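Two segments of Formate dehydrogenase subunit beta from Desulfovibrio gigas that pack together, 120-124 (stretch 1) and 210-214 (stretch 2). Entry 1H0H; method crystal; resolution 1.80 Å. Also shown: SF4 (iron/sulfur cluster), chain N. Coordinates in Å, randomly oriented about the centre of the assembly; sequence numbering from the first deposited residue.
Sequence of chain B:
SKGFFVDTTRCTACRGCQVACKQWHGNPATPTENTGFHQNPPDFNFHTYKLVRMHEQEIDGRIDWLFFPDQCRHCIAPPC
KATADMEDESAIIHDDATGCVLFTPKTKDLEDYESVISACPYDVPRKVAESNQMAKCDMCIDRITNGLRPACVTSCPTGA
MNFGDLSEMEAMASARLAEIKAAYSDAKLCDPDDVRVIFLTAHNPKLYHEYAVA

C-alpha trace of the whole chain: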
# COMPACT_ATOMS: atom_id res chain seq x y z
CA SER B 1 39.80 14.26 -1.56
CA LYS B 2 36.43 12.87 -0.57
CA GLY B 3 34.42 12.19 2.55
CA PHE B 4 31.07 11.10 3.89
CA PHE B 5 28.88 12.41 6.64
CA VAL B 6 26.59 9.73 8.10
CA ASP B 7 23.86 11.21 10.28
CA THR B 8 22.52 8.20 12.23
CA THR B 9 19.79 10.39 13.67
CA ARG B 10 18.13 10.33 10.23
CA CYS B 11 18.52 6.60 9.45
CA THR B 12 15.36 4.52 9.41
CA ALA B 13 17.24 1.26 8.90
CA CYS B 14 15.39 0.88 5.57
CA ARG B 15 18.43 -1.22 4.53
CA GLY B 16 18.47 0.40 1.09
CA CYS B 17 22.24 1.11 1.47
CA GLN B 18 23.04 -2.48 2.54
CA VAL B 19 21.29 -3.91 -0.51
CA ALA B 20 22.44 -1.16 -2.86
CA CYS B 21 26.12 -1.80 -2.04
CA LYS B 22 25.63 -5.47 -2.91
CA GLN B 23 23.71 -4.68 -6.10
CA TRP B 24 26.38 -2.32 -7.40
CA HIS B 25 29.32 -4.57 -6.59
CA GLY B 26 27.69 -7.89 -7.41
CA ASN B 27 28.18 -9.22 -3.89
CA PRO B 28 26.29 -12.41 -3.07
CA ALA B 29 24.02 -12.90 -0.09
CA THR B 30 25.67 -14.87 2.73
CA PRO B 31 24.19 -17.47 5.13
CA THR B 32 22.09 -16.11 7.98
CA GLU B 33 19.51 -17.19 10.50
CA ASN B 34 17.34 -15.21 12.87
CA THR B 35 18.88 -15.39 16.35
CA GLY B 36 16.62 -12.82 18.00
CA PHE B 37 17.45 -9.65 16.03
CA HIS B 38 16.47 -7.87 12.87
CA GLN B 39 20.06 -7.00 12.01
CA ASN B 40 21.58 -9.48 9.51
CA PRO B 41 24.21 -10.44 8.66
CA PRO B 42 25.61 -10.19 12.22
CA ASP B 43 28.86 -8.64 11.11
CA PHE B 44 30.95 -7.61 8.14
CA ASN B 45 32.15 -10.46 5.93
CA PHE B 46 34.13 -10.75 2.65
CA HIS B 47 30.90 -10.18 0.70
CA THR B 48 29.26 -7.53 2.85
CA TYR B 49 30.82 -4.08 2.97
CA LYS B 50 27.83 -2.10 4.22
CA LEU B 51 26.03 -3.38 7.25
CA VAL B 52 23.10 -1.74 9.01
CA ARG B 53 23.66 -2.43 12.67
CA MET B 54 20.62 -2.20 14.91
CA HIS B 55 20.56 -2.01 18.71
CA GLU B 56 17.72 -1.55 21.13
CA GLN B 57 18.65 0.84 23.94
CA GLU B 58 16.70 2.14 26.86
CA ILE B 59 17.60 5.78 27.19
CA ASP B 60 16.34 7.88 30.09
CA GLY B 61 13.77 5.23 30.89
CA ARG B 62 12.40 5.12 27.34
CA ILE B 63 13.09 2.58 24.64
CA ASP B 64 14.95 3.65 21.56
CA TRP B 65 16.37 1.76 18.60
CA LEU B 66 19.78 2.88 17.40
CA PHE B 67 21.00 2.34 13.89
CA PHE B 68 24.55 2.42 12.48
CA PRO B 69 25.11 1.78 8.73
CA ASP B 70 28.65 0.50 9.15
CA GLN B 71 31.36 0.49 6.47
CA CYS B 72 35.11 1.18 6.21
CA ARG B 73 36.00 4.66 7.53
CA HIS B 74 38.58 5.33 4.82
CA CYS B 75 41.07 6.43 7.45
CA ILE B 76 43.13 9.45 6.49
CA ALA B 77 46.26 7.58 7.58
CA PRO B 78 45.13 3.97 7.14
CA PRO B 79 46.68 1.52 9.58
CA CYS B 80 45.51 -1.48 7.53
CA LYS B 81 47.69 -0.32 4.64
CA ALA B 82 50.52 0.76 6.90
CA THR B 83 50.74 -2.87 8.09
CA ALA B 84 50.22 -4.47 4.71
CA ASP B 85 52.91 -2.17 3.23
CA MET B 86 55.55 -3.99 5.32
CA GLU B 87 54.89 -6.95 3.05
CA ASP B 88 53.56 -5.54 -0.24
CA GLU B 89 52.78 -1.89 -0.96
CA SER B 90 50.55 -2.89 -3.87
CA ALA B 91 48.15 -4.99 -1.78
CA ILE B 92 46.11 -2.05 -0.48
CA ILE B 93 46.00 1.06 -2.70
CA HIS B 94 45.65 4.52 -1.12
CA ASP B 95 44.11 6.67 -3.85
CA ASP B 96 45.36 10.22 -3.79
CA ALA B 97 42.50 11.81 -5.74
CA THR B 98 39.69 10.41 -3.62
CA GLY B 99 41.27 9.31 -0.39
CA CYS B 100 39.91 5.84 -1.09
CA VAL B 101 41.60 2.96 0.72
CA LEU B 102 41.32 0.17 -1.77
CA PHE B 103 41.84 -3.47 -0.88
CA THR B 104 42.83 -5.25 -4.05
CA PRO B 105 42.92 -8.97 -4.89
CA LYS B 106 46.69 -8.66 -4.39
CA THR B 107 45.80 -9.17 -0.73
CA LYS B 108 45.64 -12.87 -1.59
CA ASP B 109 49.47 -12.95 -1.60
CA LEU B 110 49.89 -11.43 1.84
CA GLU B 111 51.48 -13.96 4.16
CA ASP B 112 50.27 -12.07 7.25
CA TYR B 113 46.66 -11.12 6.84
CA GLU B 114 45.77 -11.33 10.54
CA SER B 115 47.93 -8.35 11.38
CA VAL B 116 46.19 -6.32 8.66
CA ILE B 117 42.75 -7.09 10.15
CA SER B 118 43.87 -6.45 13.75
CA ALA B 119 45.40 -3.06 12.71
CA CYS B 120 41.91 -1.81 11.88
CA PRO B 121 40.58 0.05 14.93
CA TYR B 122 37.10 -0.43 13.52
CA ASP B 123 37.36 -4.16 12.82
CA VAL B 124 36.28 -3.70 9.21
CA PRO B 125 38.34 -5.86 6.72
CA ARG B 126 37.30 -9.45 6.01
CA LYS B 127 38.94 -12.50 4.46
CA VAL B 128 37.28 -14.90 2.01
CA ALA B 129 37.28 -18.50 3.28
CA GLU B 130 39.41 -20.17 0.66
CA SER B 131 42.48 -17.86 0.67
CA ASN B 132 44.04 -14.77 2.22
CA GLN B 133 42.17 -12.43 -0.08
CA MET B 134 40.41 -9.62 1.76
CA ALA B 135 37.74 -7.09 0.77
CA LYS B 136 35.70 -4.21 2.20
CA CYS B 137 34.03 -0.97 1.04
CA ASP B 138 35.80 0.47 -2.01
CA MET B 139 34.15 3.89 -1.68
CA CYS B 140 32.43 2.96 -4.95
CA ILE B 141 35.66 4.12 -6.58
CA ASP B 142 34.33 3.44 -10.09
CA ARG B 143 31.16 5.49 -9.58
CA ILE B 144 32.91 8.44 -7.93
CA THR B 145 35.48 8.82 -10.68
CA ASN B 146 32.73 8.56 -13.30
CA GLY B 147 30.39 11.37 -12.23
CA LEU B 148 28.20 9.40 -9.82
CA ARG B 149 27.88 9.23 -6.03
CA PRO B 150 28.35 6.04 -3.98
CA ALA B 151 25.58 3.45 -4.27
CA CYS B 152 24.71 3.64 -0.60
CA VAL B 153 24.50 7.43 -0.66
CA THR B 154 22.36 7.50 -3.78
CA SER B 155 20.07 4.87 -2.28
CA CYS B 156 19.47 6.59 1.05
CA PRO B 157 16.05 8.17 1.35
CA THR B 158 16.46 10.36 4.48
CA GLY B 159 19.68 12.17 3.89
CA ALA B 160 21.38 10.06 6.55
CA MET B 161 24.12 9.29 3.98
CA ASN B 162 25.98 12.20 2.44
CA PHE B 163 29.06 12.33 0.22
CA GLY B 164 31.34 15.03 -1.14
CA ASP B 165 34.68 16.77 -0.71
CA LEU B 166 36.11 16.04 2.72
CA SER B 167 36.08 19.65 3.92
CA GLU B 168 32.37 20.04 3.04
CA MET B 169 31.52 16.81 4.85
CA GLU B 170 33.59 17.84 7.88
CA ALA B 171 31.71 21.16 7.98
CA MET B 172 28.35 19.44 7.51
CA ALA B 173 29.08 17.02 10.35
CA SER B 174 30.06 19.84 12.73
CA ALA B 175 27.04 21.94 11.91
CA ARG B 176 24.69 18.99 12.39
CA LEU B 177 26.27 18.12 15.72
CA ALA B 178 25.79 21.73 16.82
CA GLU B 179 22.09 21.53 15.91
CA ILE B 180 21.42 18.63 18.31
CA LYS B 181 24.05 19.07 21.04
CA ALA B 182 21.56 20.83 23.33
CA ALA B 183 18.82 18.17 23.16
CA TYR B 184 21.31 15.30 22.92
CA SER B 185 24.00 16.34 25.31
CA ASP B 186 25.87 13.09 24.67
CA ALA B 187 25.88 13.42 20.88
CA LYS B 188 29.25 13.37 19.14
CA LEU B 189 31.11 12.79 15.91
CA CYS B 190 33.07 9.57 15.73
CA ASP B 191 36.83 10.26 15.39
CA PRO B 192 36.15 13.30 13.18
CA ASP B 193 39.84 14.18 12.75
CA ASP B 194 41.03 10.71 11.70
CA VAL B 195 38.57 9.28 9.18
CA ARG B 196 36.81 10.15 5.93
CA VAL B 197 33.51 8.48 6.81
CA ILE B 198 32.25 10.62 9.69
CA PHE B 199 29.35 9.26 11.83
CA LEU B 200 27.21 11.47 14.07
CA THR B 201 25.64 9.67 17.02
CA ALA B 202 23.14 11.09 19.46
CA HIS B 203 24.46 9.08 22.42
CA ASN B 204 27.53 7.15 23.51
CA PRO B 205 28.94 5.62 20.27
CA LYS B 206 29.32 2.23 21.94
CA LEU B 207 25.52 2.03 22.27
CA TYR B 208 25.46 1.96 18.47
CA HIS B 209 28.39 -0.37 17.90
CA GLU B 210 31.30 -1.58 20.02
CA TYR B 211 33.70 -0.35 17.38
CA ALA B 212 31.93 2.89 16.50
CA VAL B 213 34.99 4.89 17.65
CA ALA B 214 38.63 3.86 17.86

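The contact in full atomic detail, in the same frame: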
# COMPACT_ATOMS: atom_id res chain seq x y z
N CYS B 120 43.11 -2.64 12.02
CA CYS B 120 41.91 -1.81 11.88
C CYS B 120 41.21 -1.56 13.21
O CYS B 120 40.66 -2.47 13.83
CB CYS B 120 40.92 -2.42 10.91
SG CYS B 120 39.43 -1.41 10.77
N PRO B 121 41.19 -0.31 13.64
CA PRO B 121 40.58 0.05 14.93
C PRO B 121 39.08 -0.20 14.89
O PRO B 121 38.45 -0.33 15.94
CB PRO B 121 40.83 1.56 15.02
CG PRO B 121 41.93 1.83 14.04
CD PRO B 121 41.75 0.85 12.93
N TYR B 122 38.53 -0.30 13.69
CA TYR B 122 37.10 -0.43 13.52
C TYR B 122 36.65 -1.85 13.18
O TYR B 122 35.47 -2.08 12.95
CB TYR B 122 36.63 0.57 12.46
CG TYR B 122 37.10 1.96 12.79
CD1 TYR B 122 36.46 2.70 13.78
CD2 TYR B 122 38.23 2.51 12.19
CE1 TYR B 122 36.89 3.94 14.12
CE2 TYR B 122 38.69 3.76 12.53
CZ TYR B 122 38.00 4.47 13.49
OH TYR B 122 38.40 5.71 13.87
N ASP B 123 37.60 -2.76 13.11
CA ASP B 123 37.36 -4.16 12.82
C ASP B 123 36.56 -4.36 11.54
O ASP B 123 35.59 -5.10 11.52
CB ASP B 123 36.66 -4.83 14.01
CG ASP B 123 36.58 -6.32 13.84
OD1 ASP B 123 37.53 -6.89 13.25
OD2 ASP B 123 35.61 -6.99 14.24
N VAL B 124 36.98 -3.68 10.48
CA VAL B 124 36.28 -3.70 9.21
C VAL B 124 36.66 -4.76 8.15
O VAL B 124 35.75 -5.42 7.64
CB VAL B 124 36.25 -2.28 8.58
CG1 VAL B 124 35.72 -2.30 7.14
CG2 VAL B 124 35.41 -1.34 9.45
N GLU B 210 30.12 -1.50 19.13
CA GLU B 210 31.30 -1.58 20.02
C GLU B 210 32.53 -0.95 19.41
O GLU B 210 33.44 -0.52 20.12
CB GLU B 210 31.58 -3.03 20.41
CG GLU B 210 31.85 -3.99 19.25
CD GLU B 210 32.04 -5.44 19.72
OE1 GLU B 210 32.51 -5.67 20.87
OE2 GLU B 210 31.70 -6.37 18.95
N TYR B 211 32.55 -0.89 18.09
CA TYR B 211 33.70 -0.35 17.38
C TYR B 211 33.35 0.91 16.62
O TYR B 211 34.04 1.27 15.68
CB TYR B 211 34.27 -1.39 16.43
CG TYR B 211 34.69 -2.68 17.11
CD1 TYR B 211 35.62 -2.68 18.14
CD2 TYR B 211 34.17 -3.90 16.70
CE1 TYR B 211 36.01 -3.87 18.74
CE2 TYR B 211 34.56 -5.08 17.28
CZ TYR B 211 35.47 -5.07 18.30
OH TYR B 211 35.86 -6.27 18.88
N ALA B 212 32.31 1.59 17.07
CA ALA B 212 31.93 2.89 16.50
C ALA B 212 33.08 3.90 16.51
O ALA B 212 33.26 4.61 15.52
CB ALA B 212 30.74 3.45 17.22
N VAL B 213 33.81 4.02 17.62
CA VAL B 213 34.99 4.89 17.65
C VAL B 213 36.23 4.07 17.98
O VAL B 213 36.12 2.98 18.52
CB VAL B 213 34.90 6.06 18.64
CG1 VAL B 213 33.74 6.97 18.29
CG2 VAL B 213 34.81 5.57 20.07
N ALA B 214 37.40 4.60 17.64
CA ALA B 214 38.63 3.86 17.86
C ALA B 214 38.93 3.75 19.36
O ALA B 214 39.47 2.73 19.83
CB ALA B 214 39.79 4.51 17.14
OXT ALA B 214 38.62 4.67 20.13
FE1 SF4 N . 39.97 -0.20 8.95
FE2 SF4 N . 38.93 0.90 6.64
FE3 SF4 N . 40.58 2.44 8.41
FE4 SF4 N . 41.69 0.38 6.94
S1 SF4 N . 40.79 2.40 6.09
S2 SF4 N . 42.06 0.73 9.07
S3 SF4 N . 39.89 -1.16 6.89
S4 SF4 N . 38.41 1.54 8.83
O HOH W 1 37.16 0.41 18.41

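The C-terminal tail of the chain, residues 210-214, lies against a tight turn that carries a ligand of the iron-sulfur cluster. Neither stretch is helix or strand. Cys-120 to Asp-123 form a type I beta turn, closed by the backbone hydrogen bond from Asp-123 N to Cys-120 O (3.2 Å). The two backbones come nearest at Tyr-122 CA to Tyr-211 CA (5.1 Å) and Pro-121 CA to Ala-214 CA (5.2 Å). Cys-120 SG binds FE1 of the cluster and also accepts a hydrogen bond from Val-124 N (3.4 Å), as metal-bound thiolates commonly do from backbone amides.

Two tyrosines account for just over half of the 293 Å² buried here, Tyr-211 with 78 Å² and Tyr-122 with 76 Å². Tyr-122, buried, has its ring between cluster and tail: its CD2 lies 3.5 Å from S4 of SF4, while its CD1 comes 3.4 Å from Tyr-211 O, which sits at the ring edge. There the polarized C-H groups of an aromatic ring meet a carbonyl oxygen favorably, although no hydrogen bond is formed. Farther along, Tyr-122 CE1 reaches 3.6 Å from Ala-214 N, so a single flat side chain follows the tail's backbone from Tyr-211 to the terminus. Its hydroxyl is satisfied by a hydrogen bond elsewhere in the structure.

Tyr-211 answers from the tail. Its CA-to-CB bond points toward the turn, and one face of its ring receives Asp-123 CB, 4.1 Å from the ring centroid, in a CH-pi contact. Asp-123 OD2 also comes 3.7 Å from Tyr-211 CE2; both carboxylate oxygens are hydrogen-bonded just outside the stretches.

Ala-214 completes the contact. Its small methyl CB packs 3.8 Å from Pro-121 CB, an apolar pairing that suits the compact proline ring. No direct hydrogen bond joins the stretches; instead, one water donates to both Pro-121 O (2.9 Å from the water O) and Val-213 O (2.8 Å from the same atom), bridging two carbonyls that could not bond to each other.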